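Local coordinates for rhodopsin (Rubrobacter xylanophilus, PDB 6KFQ), which binds retinal as its chromophore and pumps protons across the membrane, probably driven by light as in related microbial rhodopsins, at residues A[83-88]-A[210-215]; A[144-149]-A[170-175]; A[22-27]-A[34-39]; A[71-76]-A[114-119]. All coordinates share one frame; numbering follows the deposited sequence.

Interaction 1: A[83-88]-A[210-215]; sequences LLDLCL and VGFGLL. With MPG ([(Z)-octadec-9-enyl] (2R)-2,3-bis(oxidanyl)propanoate), chain K.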
# COMPACT_ATOMS: atom_id res chain seq x y z
N LEU A 83 1.85 5.66 3.08
CA LEU A 83 2.99 6.36 3.65
C LEU A 83 2.55 7.68 4.27
O LEU A 83 3.05 8.07 5.32
CB LEU A 83 4.06 6.58 2.57
CG LEU A 83 4.56 5.27 1.99
CD1 LEU A 83 5.50 5.53 0.82
CD2 LEU A 83 5.27 4.46 3.07
N LEU A 84 1.62 8.39 3.61
CA LEU A 84 1.11 9.63 4.16
C LEU A 84 0.46 9.41 5.53
O LEU A 84 0.71 10.18 6.47
CB LEU A 84 0.11 10.26 3.19
CG LEU A 84 -0.42 11.64 3.60
CD1 LEU A 84 0.74 12.61 3.89
CD2 LEU A 84 -1.34 12.19 2.52
N ASP A 85 -0.39 8.39 5.65
CA ASP A 85 -0.92 8.03 6.96
C ASP A 85 0.21 7.89 7.99
O ASP A 85 0.10 8.37 9.12
CB ASP A 85 -1.71 6.72 6.89
CG ASP A 85 -3.19 6.93 6.65
OD1 ASP A 85 -3.69 8.06 6.83
OD2 ASP A 85 -3.86 5.95 6.28
N LEU A 86 1.30 7.22 7.61
CA LEU A 86 2.38 7.01 8.55
C LEU A 86 3.09 8.32 8.87
O LEU A 86 3.46 8.57 10.02
CB LEU A 86 3.38 5.99 8.01
CG LEU A 86 2.94 4.53 7.89
CD1 LEU A 86 4.03 3.67 7.25
CD2 LEU A 86 2.52 3.97 9.24
N CYS A 87 3.27 9.18 7.86
CA CYS A 87 3.88 10.49 8.10
C CYS A 87 3.04 11.34 9.05
O CYS A 87 3.58 12.01 9.94
CB CYS A 87 4.08 11.23 6.78
SG CYS A 87 5.38 10.55 5.71
N LEU A 88 1.72 11.34 8.86
CA LEU A 88 0.86 12.18 9.69
C LEU A 88 0.79 11.67 11.13
O LEU A 88 0.61 12.47 12.06
CB LEU A 88 -0.54 12.26 9.08
CG LEU A 88 -0.56 12.83 7.66
CD1 LEU A 88 -1.96 12.75 7.07
CD2 LEU A 88 -0.06 14.26 7.66
N VAL A 210 -6.89 -2.99 4.63
CA VAL A 210 -7.98 -3.11 5.59
C VAL A 210 -7.45 -3.41 6.98
O VAL A 210 -7.91 -2.83 7.96
CB VAL A 210 -8.99 -4.17 5.12
CG1 VAL A 210 -10.08 -4.36 6.20
CG2 VAL A 210 -9.62 -3.76 3.81
N GLY A 211 -6.46 -4.30 7.09
CA GLY A 211 -5.87 -4.56 8.39
C GLY A 211 -5.19 -3.32 8.94
O GLY A 211 -5.42 -2.92 10.09
N PHE A 212 -4.31 -2.71 8.14
CA PHE A 212 -3.72 -1.42 8.47
C PHE A 212 -4.78 -0.41 8.91
O PHE A 212 -4.69 0.16 10.00
CB PHE A 212 -2.94 -0.93 7.23
CG PHE A 212 -2.19 0.38 7.40
CD1 PHE A 212 -2.86 1.59 7.28
CD2 PHE A 212 -0.81 0.39 7.55
CE1 PHE A 212 -2.17 2.79 7.38
CE2 PHE A 212 -0.10 1.59 7.63
CZ PHE A 212 -0.79 2.78 7.55
N GLY A 213 -5.82 -0.22 8.08
CA GLY A 213 -6.79 0.82 8.37
C GLY A 213 -7.62 0.55 9.61
O GLY A 213 -7.96 1.47 10.35
N LEU A 214 -7.95 -0.72 9.85
CA LEU A 214 -8.66 -1.08 11.08
C LEU A 214 -7.84 -0.72 12.31
O LEU A 214 -8.36 -0.15 13.27
CB LEU A 214 -8.98 -2.57 11.07
CG LEU A 214 -10.25 -2.99 10.34
CD1 LEU A 214 -10.30 -4.50 10.18
CD2 LEU A 214 -11.47 -2.49 11.12
N LEU A 215 -6.55 -1.07 12.29
CA LEU A 215 -5.67 -0.75 13.41
C LEU A 215 -5.52 0.75 13.59
O LEU A 215 -5.56 1.26 14.72
CB LEU A 215 -4.31 -1.41 13.20
CG LEU A 215 -4.31 -2.93 13.26
CD1 LEU A 215 -2.95 -3.49 12.87
CD2 LEU A 215 -4.73 -3.42 14.64
C15 MPG K . -5.48 -6.28 11.56
C16 MPG K . -4.53 -7.45 11.51
C17 MPG K . -3.38 -7.29 10.55
C18 MPG K . -2.48 -8.50 10.49
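A carboxylate set at the rim of a phenyl ring marks this contact: the Asp-85 group and the Phe-212 ring lie only 14° from coplanar, with OD2 of Asp-85 3.7 Å from ring atom CE1. No hydrogen bond joins the two segments. CB of Asp-85 also lies in the ring plane, 4.0 Å from Phe-212 CE1. Further round the same rim, Leu-86 sends its CD2 methyl to within 3.9 Å of Phe-212 CE2, so the far end of the ring wedges between two consecutive side chains of one helix. The backbones remain distant, the closest CA atoms being Asp-85 and Gly-213 at 9.4 Å. Phe-212 bridges that width because its ring projects anti to the main-chain nitrogen (chi1 -178°), and the rim near CE2 meets Thr-171 of helix 158-184. On another side of helix 194-218 there is lipid, with Gly-211 CA 3.6 Å from C15 of the chain K lipid. An alanine in place of Phe-212 would probably open a gap between the helices and leave CB of Asp-85 and CD2 of Leu-86 without their packing partner. The position of Asp-85 is consistent with that of the cytoplasmic proton donor in bacteriorhodopsin-like pumps. Chemically, OD2 is hydrogen-bonded with Thr-38 OG1 of helix 32-53, while the ring rim and Leu-86 give the acid a largely hydrocarbon setting on this side.

Interaction 2: A[144-149]-A[170-175]; sequences LLVSRL and LTIVLW. With RET (retinal), chain R; MPG ([(Z)-octadec-9-enyl] (2R)-2,3-bis(oxidanyl)propanoate), chain F; MPG ([(Z)-octadec-9-enyl] (2R)-2,3-bis(oxidanyl)propanoate), chain J; SO4 (sulfate ion), chain S.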
# COMPACT_ATOMS: atom_id res chain seq x y z
N LEU A 144 13.97 5.54 4.68
CA LEU A 144 13.42 6.79 5.19
C LEU A 144 12.43 6.51 6.31
O LEU A 144 12.39 7.23 7.32
CB LEU A 144 12.75 7.58 4.06
CG LEU A 144 13.77 8.16 3.07
CD1 LEU A 144 13.07 8.98 2.00
CD2 LEU A 144 14.78 9.00 3.80
N LEU A 145 11.65 5.45 6.16
CA LEU A 145 10.70 5.08 7.20
C LEU A 145 11.41 4.75 8.50
O LEU A 145 11.00 5.20 9.58
CB LEU A 145 9.86 3.89 6.71
CG LEU A 145 8.81 3.34 7.68
CD1 LEU A 145 7.76 4.38 8.01
CD2 LEU A 145 8.17 2.08 7.10
N VAL A 146 12.49 3.97 8.42
CA VAL A 146 13.13 3.49 9.64
C VAL A 146 14.02 4.56 10.26
O VAL A 146 14.00 4.77 11.48
CB VAL A 146 13.91 2.19 9.35
CG1 VAL A 146 14.83 1.85 10.51
CG2 VAL A 146 12.96 1.04 9.07
N SER A 147 14.79 5.27 9.44
CA SER A 147 15.77 6.21 9.97
C SER A 147 15.14 7.51 10.44
O SER A 147 15.68 8.16 11.35
CB SER A 147 16.84 6.50 8.92
OG SER A 147 16.27 7.19 7.82
N ARG A 148 14.03 7.93 9.84
CA ARG A 148 13.42 9.21 10.17
C ARG A 148 12.13 9.09 10.96
O ARG A 148 11.99 9.70 12.02
CB ARG A 148 13.15 10.00 8.88
CG ARG A 148 12.47 11.34 9.09
CD ARG A 148 13.39 12.33 9.78
NE ARG A 148 12.71 13.61 9.98
CZ ARG A 148 12.75 14.61 9.12
NH1 ARG A 148 13.46 14.50 8.00
NH2 ARG A 148 12.10 15.73 9.38
N LEU A 149 11.16 8.30 10.47
CA LEU A 149 9.84 8.35 11.09
C LEU A 149 9.79 7.65 12.44
O LEU A 149 9.04 8.08 13.32
CB LEU A 149 8.79 7.76 10.14
CG LEU A 149 8.45 8.62 8.93
CD1 LEU A 149 7.29 8.02 8.15
CD2 LEU A 149 8.15 10.05 9.35
N LEU A 170 4.05 -3.59 10.68
CA LEU A 170 3.13 -4.28 9.78
C LEU A 170 3.42 -3.95 8.33
O LEU A 170 3.44 -4.82 7.46
CB LEU A 170 1.69 -3.91 10.13
CG LEU A 170 0.64 -4.49 9.18
CD1 LEU A 170 0.60 -6.01 9.31
CD2 LEU A 170 -0.73 -3.90 9.48
N THR A 171 3.62 -2.66 8.05
CA THR A 171 3.93 -2.21 6.70
C THR A 171 5.23 -2.83 6.20
O THR A 171 5.28 -3.39 5.10
CB THR A 171 4.00 -0.68 6.70
OG1 THR A 171 2.68 -0.14 6.93
CG2 THR A 171 4.56 -0.12 5.41
N ILE A 172 6.30 -2.75 6.99
CA ILE A 172 7.59 -3.27 6.52
C ILE A 172 7.49 -4.76 6.22
O ILE A 172 7.94 -5.23 5.17
CB ILE A 172 8.68 -2.97 7.55
CG1 ILE A 172 8.93 -1.46 7.65
CG2 ILE A 172 9.99 -3.66 7.18
CD1 ILE A 172 9.84 -1.10 8.81
N VAL A 173 6.86 -5.53 7.11
CA VAL A 173 6.74 -6.97 6.91
C VAL A 173 5.95 -7.27 5.64
O VAL A 173 6.36 -8.08 4.80
CB VAL A 173 6.11 -7.65 8.14
CG1 VAL A 173 5.79 -9.09 7.83
CG2 VAL A 173 7.07 -7.55 9.33
N LEU A 174 4.78 -6.65 5.51
CA LEU A 174 3.91 -6.97 4.37
C LEU A 174 4.50 -6.47 3.07
O LEU A 174 4.46 -7.17 2.05
CB LEU A 174 2.51 -6.38 4.59
CG LEU A 174 1.66 -7.01 5.70
CD1 LEU A 174 0.34 -6.27 5.78
CD2 LEU A 174 1.41 -8.48 5.44
N TRP A 175 5.07 -5.26 3.06
CA TRP A 175 5.54 -4.71 1.80
C TRP A 175 6.72 -5.51 1.25
O TRP A 175 6.87 -5.63 0.04
CB TRP A 175 5.94 -3.24 1.94
CG TRP A 175 4.77 -2.28 2.10
CD1 TRP A 175 3.58 -2.53 2.72
CD2 TRP A 175 4.70 -0.93 1.62
NE1 TRP A 175 2.77 -1.41 2.67
CE2 TRP A 175 3.44 -0.41 2.00
CE3 TRP A 175 5.58 -0.10 0.90
CZ2 TRP A 175 3.04 0.89 1.69
CZ3 TRP A 175 5.18 1.18 0.60
CH2 TRP A 175 3.92 1.67 0.99
C1 RET R . 7.08 -4.57 -7.00
C2 RET R . 7.96 -5.23 -8.07
C3 RET R . 9.33 -4.61 -8.23
C4 RET R . 10.09 -4.59 -6.92
C5 RET R . 9.24 -4.19 -5.73
C6 RET R . 7.90 -4.10 -5.78
C7 RET R . 7.16 -3.71 -4.59
C8 RET R . 5.84 -3.43 -4.42
C9 RET R . 5.13 -3.06 -3.21
C10 RET R . 3.79 -3.01 -3.25
C11 RET R . 2.89 -2.66 -2.18
C12 RET R . 1.58 -2.63 -2.38
C13 RET R . 0.56 -2.28 -1.42
C14 RET R . -0.73 -2.18 -1.85
C15 RET R . -1.88 -1.82 -1.08
C16 RET R . 6.35 -3.39 -7.66
C17 RET R . 6.04 -5.65 -6.62
C18 RET R . 10.07 -3.74 -4.56
C19 RET R . 5.92 -2.77 -1.97
C20 RET R . 0.98 -2.02 -0.01
C4 MPG F . 13.14 -0.04 13.56
C5 MPG F . 12.19 -1.21 13.64
C6 MPG F . 12.22 -2.12 12.43
C7 MPG F . 11.23 -3.27 12.47
C8 MPG F . 11.38 -4.23 11.33
C9 MPG F . 10.38 -5.35 11.33
C10 MPG F . 10.44 -6.37 10.51
C11 MPG F . 11.53 -6.55 9.51
C12 MPG F . 11.56 -7.91 8.87
C13 MPG F . 10.46 -8.19 7.86
C14 MPG F . 10.54 -9.58 7.27
C15 MPG F . 9.59 -9.86 6.13
C16 MPG F . 9.73 -11.26 5.59
C17 MPG F . 8.95 -11.60 4.35
C18 MPG F . 9.19 -13.00 3.85
C14 MPG J . 1.85 -6.58 13.70
C15 MPG J . 3.28 -6.83 13.28
C16 MPG J . 3.43 -7.31 11.85
C17 MPG J . 2.74 -8.61 11.54
C18 MPG J . 2.99 -9.11 10.13
S SO4 S . 12.47 17.86 6.23
O1 SO4 S . 13.41 16.75 6.16
O2 SO4 S . 11.45 17.76 5.20
O3 SO4 S . 11.84 17.85 7.55
O4 SO4 S . 13.18 19.13 6.06
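Ile-172 fits against Leu-145 and Val-146 in the tight part of this contact, and everything that meets there is hydrocarbon. CD2 of Leu-145 comes within 3.7 Å of Ile-172 CG1, and the terminal CD1 of Ile-172 reaches Val-146 CG2 at 3.8 Å, the latter two side chains crossing at about a right angle. With CG1 anti to its carbonyl carbon (chi1 -66°) and the chain extended beyond it, Ile-172 presents this whole branch to both partners. The outer margin is looser and is finished by lipid: Val-146 CG1 lies 4.0 Å from C4 of the chain F lipid, whose tail passes Ile-172 CG2, also at 4.0 Å, at C11. Away from the apolar seam, Arg-148 turns its guanidinium edge to a sulfate that probably came from the crystallisation solution. Arg-148 NH1 donates to sulfate O1 at 2.9 Å (175° at the hydrogen) and its NH2 to sulfate O3 at 2.8 Å (169°), a nearly straight two-pronged grip, while NE makes a salt bridge with Glu-152. In segment 144-149 the helix widens into a pi-type turn at 145-149, where the alpha-type bond from Leu-149 N to Leu-145 O is weak. On segment 170-175, Trp-175 belongs to the retinal pocket, one ring face against retinal C20 and the opposite face against Thr-171 CG2. The seam thus joins helices 124-153 and 158-184, with helix 70-90 touching it through Leu-86 on Leu-145, and helix 98-120 meeting Leu-144 through Phe-100.

Interaction 3: A[22-27]-A[34-39]; sequences FLLTNA and FFVITA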
# COMPACT_ATOMS: atom_id res chain seq x y z
N PHE A 22 -17.97 4.71 7.82
CA PHE A 22 -18.84 4.75 8.98
C PHE A 22 -18.12 5.29 10.21
O PHE A 22 -18.66 6.14 10.93
CB PHE A 22 -19.41 3.36 9.27
CG PHE A 22 -20.19 3.30 10.55
CD1 PHE A 22 -21.52 3.71 10.58
CD2 PHE A 22 -19.60 2.86 11.72
CE1 PHE A 22 -22.24 3.67 11.76
CE2 PHE A 22 -20.32 2.82 12.91
CZ PHE A 22 -21.64 3.23 12.92
N LEU A 23 -16.92 4.77 10.50
CA LEU A 23 -16.19 5.20 11.69
C LEU A 23 -15.92 6.70 11.68
O LEU A 23 -15.72 7.31 12.74
CB LEU A 23 -14.87 4.45 11.82
CG LEU A 23 -14.85 2.93 11.97
CD1 LEU A 23 -13.40 2.43 11.83
CD2 LEU A 23 -15.43 2.52 13.32
N LEU A 24 -15.89 7.30 10.48
CA LEU A 24 -15.65 8.73 10.36
C LEU A 24 -16.65 9.53 11.18
O LEU A 24 -16.31 10.57 11.76
CB LEU A 24 -15.70 9.13 8.89
CG LEU A 24 -15.32 10.55 8.43
CD1 LEU A 24 -14.98 10.53 6.95
CD2 LEU A 24 -16.43 11.55 8.68
N THR A 25 -17.89 9.05 11.27
CA THR A 25 -18.94 9.80 11.94
C THR A 25 -18.72 9.91 13.44
O THR A 25 -19.37 10.75 14.09
CB THR A 25 -20.31 9.17 11.64
OG1 THR A 25 -20.42 7.91 12.31
CG2 THR A 25 -20.47 8.96 10.15
N ASN A 26 -17.83 9.10 14.02
CA ASN A 26 -17.45 9.22 15.42
C ASN A 26 -15.94 9.47 15.55
O ASN A 26 -15.33 9.12 16.56
CB ASN A 26 -17.86 7.98 16.21
CG ASN A 26 -17.81 8.18 17.72
OD1 ASN A 26 -17.93 9.31 18.21
ND2 ASN A 26 -17.62 7.09 18.46
N ALA A 27 -15.34 10.07 14.52
CA ALA A 27 -13.91 10.34 14.55
C ALA A 27 -13.59 11.39 15.61
O ALA A 27 -14.34 12.35 15.78
CB ALA A 27 -13.43 10.84 13.19
N PHE A 34 -7.60 11.46 8.74
CA PHE A 34 -7.12 10.08 8.76
C PHE A 34 -8.17 9.13 8.21
O PHE A 34 -7.87 8.25 7.39
CB PHE A 34 -6.74 9.67 10.19
CG PHE A 34 -5.40 10.17 10.64
CD1 PHE A 34 -4.24 9.68 10.06
CD2 PHE A 34 -5.30 11.11 11.66
CE1 PHE A 34 -3.00 10.14 10.49
CE2 PHE A 34 -4.06 11.56 12.08
CZ PHE A 34 -2.91 11.08 11.49
N PHE A 35 -9.42 9.29 8.66
CA PHE A 35 -10.49 8.41 8.20
C PHE A 35 -10.73 8.59 6.70
O PHE A 35 -11.02 7.61 5.99
CB PHE A 35 -11.77 8.70 9.00
CG PHE A 35 -11.64 8.35 10.46
CD1 PHE A 35 -12.17 7.18 10.96
CD2 PHE A 35 -10.93 9.18 11.33
CE1 PHE A 35 -12.03 6.85 12.29
CE2 PHE A 35 -10.78 8.86 12.66
CZ PHE A 35 -11.33 7.69 13.15
N VAL A 36 -10.61 9.82 6.21
CA VAL A 36 -10.81 10.07 4.78
C VAL A 36 -9.70 9.43 3.96
O VAL A 36 -9.96 8.76 2.95
CB VAL A 36 -10.91 11.59 4.53
CG1 VAL A 36 -11.02 11.87 3.04
CG2 VAL A 36 -12.09 12.17 5.27
N ILE A 37 -8.44 9.63 4.37
CA ILE A 37 -7.31 9.05 3.64
C ILE A 37 -7.41 7.54 3.62
O ILE A 37 -7.16 6.90 2.59
CB ILE A 37 -5.98 9.51 4.26
CG1 ILE A 37 -5.80 11.02 4.14
CG2 ILE A 37 -4.82 8.75 3.63
CD1 ILE A 37 -4.52 11.54 4.83
N THR A 38 -7.76 6.94 4.76
CA THR A 38 -7.74 5.49 4.88
C THR A 38 -8.91 4.85 4.14
O THR A 38 -8.78 3.75 3.59
CB THR A 38 -7.73 5.10 6.35
OG1 THR A 38 -6.59 5.71 6.98
CG2 THR A 38 -7.63 3.60 6.51
N ALA A 39 -10.06 5.52 4.10
CA ALA A 39 -11.18 5.03 3.30
C ALA A 39 -10.91 5.19 1.80
O ALA A 39 -11.42 4.40 1.00
CB ALA A 39 -12.47 5.76 3.69
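Ala-27 and Phe-35 make the CH-pi element of this contact: the methyl CB of Ala-27 lies over one face of the Phe-35 ring, 3.7 Å from the centroid and 26° off the normal, displaced to the rim so that CE2 is its nearest ring atom at 3.4 Å. The other side-chain contacts are ordinary apolar ones. Leu-23 brings CB to 3.7 Å from Phe-35 CE1, and CB of Leu-24 lies 4.0 Å from Phe-35 CB. Leu-24 swings its CG anti to the main-chain nitrogen (chi1 -172°), which carries CD1 to 3.7 Å from CG2 of Val-36. The ring also lies by the backbone, with Phe-35 CE1 3.7 Å from Leu-23 O and CD1 near Leu-24 N. No hydrogen bond crosses between the segments; within 22-27, the carbonyl oxygen of Phe-22 accepts from both Thr-25 OG1, at 2.9 Å, and Thr-25 N. Backbone bonds from Asn-26 N to Leu-23 O and from Ala-27 N to Leu-24 O run through the turn that carries the Ala-27 methyl. Phe-35 also packs on Leu-217 and Leu-223, which ties the hairpin of helices 2-23 and 32-53 to helices 194-218 and 220-228. A serine at Phe-35 would probably leave the Ala-27 methyl without its aromatic face and open a gap beside Leu-23. Chemically, the direct contact rests on apolar packing and one CH-pi contact, while the turn's own bonds are consistent with a defined position for the methyl.

Interaction 4: A[71-76]-A[114-119]; sequences RYIDWV and TGLWAG. With RET (retinal), chain R; MPG ([(Z)-octadec-9-enyl] (2R)-2,3-bis(oxidanyl)propanoate), chain B.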
# COMPACT_ATOMS: atom_id res chain seq x y z
N ARG A 71 -3.55 -3.50 -11.14
CA ARG A 71 -2.89 -3.64 -9.85
C ARG A 71 -1.97 -2.47 -9.53
O ARG A 71 -2.00 -1.89 -8.43
CB ARG A 71 -2.11 -4.96 -9.89
CG ARG A 71 -1.43 -5.36 -8.65
CD ARG A 71 -0.76 -6.72 -8.78
NE ARG A 71 -1.61 -7.80 -9.30
CZ ARG A 71 -2.65 -8.34 -8.66
NH1 ARG A 71 -3.05 -7.89 -7.47
NH2 ARG A 71 -3.33 -9.33 -9.24
N TYR A 72 -1.14 -2.09 -10.50
CA TYR A 72 -0.14 -1.06 -10.26
C TYR A 72 -0.74 0.34 -10.23
O TYR A 72 -0.16 1.25 -9.63
CB TYR A 72 0.95 -1.14 -11.34
CG TYR A 72 1.69 -2.47 -11.34
CD1 TYR A 72 1.14 -3.60 -11.96
CD2 TYR A 72 2.94 -2.59 -10.74
CE1 TYR A 72 1.81 -4.81 -11.97
CE2 TYR A 72 3.62 -3.80 -10.75
CZ TYR A 72 3.05 -4.90 -11.36
OH TYR A 72 3.73 -6.11 -11.37
N ILE A 73 -1.89 0.54 -10.88
CA ILE A 73 -2.54 1.85 -10.84
C ILE A 73 -3.12 2.09 -9.46
O ILE A 73 -3.03 3.19 -8.91
CB ILE A 73 -3.62 1.94 -11.94
CG1 ILE A 73 -3.07 1.45 -13.28
CG2 ILE A 73 -4.13 3.37 -12.04
CD1 ILE A 73 -1.87 2.22 -13.78
N ASP A 74 -3.76 1.06 -8.90
CA ASP A 74 -4.08 1.02 -7.47
C ASP A 74 -2.85 1.42 -6.65
O ASP A 74 -2.87 2.42 -5.93
CB ASP A 74 -4.58 -0.40 -7.14
CG ASP A 74 -4.76 -0.67 -5.64
OD1 ASP A 74 -4.18 0.03 -4.78
OD2 ASP A 74 -5.49 -1.65 -5.32
N TRP A 75 -1.76 0.67 -6.79
CA TRP A 75 -0.61 0.84 -5.92
C TRP A 75 -0.02 2.24 -6.01
O TRP A 75 0.35 2.83 -4.99
CB TRP A 75 0.46 -0.19 -6.25
CG TRP A 75 0.06 -1.60 -5.95
CD1 TRP A 75 -1.07 -2.02 -5.29
CD2 TRP A 75 0.79 -2.78 -6.28
NE1 TRP A 75 -1.09 -3.39 -5.21
CE2 TRP A 75 0.05 -3.88 -5.81
CE3 TRP A 75 2.00 -3.01 -6.95
CZ2 TRP A 75 0.48 -5.19 -5.96
CZ3 TRP A 75 2.42 -4.32 -7.11
CH2 TRP A 75 1.67 -5.39 -6.63
N VAL A 76 0.09 2.79 -7.23
CA VAL A 76 0.76 4.07 -7.39
C VAL A 76 -0.00 5.18 -6.69
O VAL A 76 0.56 6.23 -6.37
CB VAL A 76 0.99 4.39 -8.89
CG1 VAL A 76 -0.24 5.03 -9.50
CG2 VAL A 76 2.23 5.29 -9.06
N THR A 114 8.31 1.72 -11.82
CA THR A 114 9.35 0.89 -12.44
C THR A 114 9.00 -0.59 -12.31
O THR A 114 9.46 -1.40 -13.11
CB THR A 114 10.73 1.16 -11.83
OG1 THR A 114 10.70 0.95 -10.41
CG2 THR A 114 11.20 2.60 -12.12
N GLY A 115 8.21 -0.95 -11.30
CA GLY A 115 7.73 -2.32 -11.20
C GLY A 115 6.69 -2.63 -12.26
O GLY A 115 6.67 -3.74 -12.82
N LEU A 116 5.81 -1.67 -12.54
CA LEU A 116 4.86 -1.82 -13.64
C LEU A 116 5.59 -1.95 -14.97
O LEU A 116 5.25 -2.79 -15.81
CB LEU A 116 3.90 -0.63 -13.66
CG LEU A 116 3.01 -0.51 -14.90
CD1 LEU A 116 2.11 -1.73 -15.05
CD2 LEU A 116 2.19 0.76 -14.83
N TRP A 117 6.61 -1.10 -15.17
CA TRP A 117 7.42 -1.16 -16.38
C TRP A 117 8.12 -2.51 -16.50
O TRP A 117 8.15 -3.11 -17.58
CB TRP A 117 8.44 -0.02 -16.35
CG TRP A 117 9.25 0.13 -17.57
CD1 TRP A 117 9.06 -0.49 -18.77
CD2 TRP A 117 10.40 0.97 -17.73
NE1 TRP A 117 10.03 -0.09 -19.67
CE2 TRP A 117 10.86 0.81 -19.05
CE3 TRP A 117 11.09 1.84 -16.88
CZ2 TRP A 117 11.98 1.48 -19.54
CZ3 TRP A 117 12.20 2.51 -17.37
CH2 TRP A 117 12.63 2.33 -18.69
N ALA A 118 8.67 -3.01 -15.39
CA ALA A 118 9.28 -4.33 -15.39
C ALA A 118 8.26 -5.41 -15.74
O ALA A 118 8.54 -6.31 -16.54
CB ALA A 118 9.92 -4.63 -14.03
N GLY A 119 7.06 -5.32 -15.16
CA GLY A 119 6.04 -6.33 -15.43
C GLY A 119 5.59 -6.34 -16.88
O GLY A 119 5.36 -7.41 -17.46
C1 RET R . 7.08 -4.57 -7.00
C2 RET R . 7.96 -5.23 -8.07
C3 RET R . 9.33 -4.61 -8.23
C4 RET R . 10.09 -4.59 -6.92
C5 RET R . 9.24 -4.19 -5.73
C6 RET R . 7.90 -4.10 -5.78
C7 RET R . 7.16 -3.71 -4.59
C8 RET R . 5.84 -3.43 -4.42
C9 RET R . 5.13 -3.06 -3.21
C10 RET R . 3.79 -3.01 -3.25
C11 RET R . 2.89 -2.66 -2.18
C12 RET R . 1.58 -2.63 -2.38
C13 RET R . 0.56 -2.28 -1.42
C14 RET R . -0.73 -2.18 -1.85
C15 RET R . -1.88 -1.82 -1.08
C16 RET R . 6.35 -3.39 -7.66
C17 RET R . 6.04 -5.65 -6.62
C18 RET R . 10.07 -3.74 -4.56
C19 RET R . 5.92 -2.77 -1.97
C20 RET R . 0.98 -2.02 -0.01
C2 MPG B . 16.16 -0.61 -19.24
C3 MPG B . 16.36 0.51 -18.24
C4 MPG B . 17.50 0.27 -17.28
C5 MPG B . 18.86 0.73 -17.78
C6 MPG B . 19.14 2.20 -17.56
C7 MPG B . 19.36 2.58 -16.10
C8 MPG B . 19.71 4.03 -15.88
C9 MPG B . 20.09 4.33 -14.46
C10 MPG B . 19.55 5.22 -13.66
C11 MPG B . 19.96 5.42 -12.23
C12 MPG B . 20.38 6.82 -11.89
C13 MPG B . 19.25 7.74 -11.47
C14 MPG B . 19.71 9.10 -10.99
C15 MPG B . 18.64 9.96 -10.36
C16 MPG B . 19.15 11.29 -9.85
C17 MPG B . 18.14 12.19 -9.18
C18 MPG B . 18.72 13.51 -8.73
O1 MPG B . 14.67 -1.69 -20.80
C1 MPG B . 14.87 -0.50 -20.01
CXD MPG B . 13.48 -3.01 -22.38
O2 MPG B . 14.58 -3.87 -22.11
C21 MPG B . 13.41 -2.64 -23.85
O3 MPG B . 13.28 -3.81 -24.63
O4 MPG B . 12.65 -0.97 -21.47
CX3 MPG B . 13.54 -1.77 -21.50
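The hydroxyl of Tyr-72 has two partners in the chain, a hydrogen bond with Glu-187 OE1 and a weak one with Trp-182 NE1, while the ring behind it packs on Leu-116. One face of that ring receives Leu-116 CA, 3.9 Å from the centroid and 24° off the normal, a backbone CH-pi contact. Leu-116 N comes within 3.5 Å of Tyr-72 CD2, and Gly-115 C lies 3.6 Å from Tyr-72 CE2, so the ring meets main-chain atoms as well as the leucine side chain. Leu-116 adds its own branch: with CG anti to the main-chain nitrogen (chi1 169°), CD1 comes across the ring obliquely, 3.7 Å from Tyr-72 CD1. Gly-115 leaves room for retinal and Gly-119 for the tyrosine hydroxyl: a methyl built on Gly-115 would clash with retinal C16, and one on Gly-119 would press on the Tyr-72 hydroxyl. Retinal C16 in turn stands at the edge of the Tyr-72 ring, near its plane. Trp-75, one turn along from Arg-71, is sandwiched: Arg-71 CG lies over one face and the polyene over the other, where Trp-75 CD1 is 3.5 Å from retinal C14. The contact is thus part of the wall of the retinal pocket. The two short helical segments run antiparallel at 171°, their axes 10.1 Å apart. Around them, Tyr-178 of helix 158-184 and Phe-201 of helix 194-218 meet the Trp-75 ring edge-to-face, and helix 124-153 packs against Trp-117 and Ala-118 through Leu-130.

Overall arrangement
Interaction 1 touches both interaction 2 and interaction 3, which stay about 11 Å apart at their nearest atoms. Interactions 1 and 2, with centres about 12 Å apart, touch where Phe-212 CE2 meets Thr-171 OG1 at 3.4 Å and Leu-83 CD2 meets Trp-175 CH2 at 3.7 Å. Interaction 3, about 12 Å from interaction 1 between centres, joins it through a probable hydrogen bond of 2.8 Å between Thr-38 OG1 and Asp-85 OD2. Interaction 4 shares helix 70-90 with interaction 1 but lies on the opposite side of the chain's centre, about 21 Å away between centres. Retinal links interactions 2 and 4, touching Trp-175 and Trp-75, whereas the Phe-212 side chain stays about 8 Å from it.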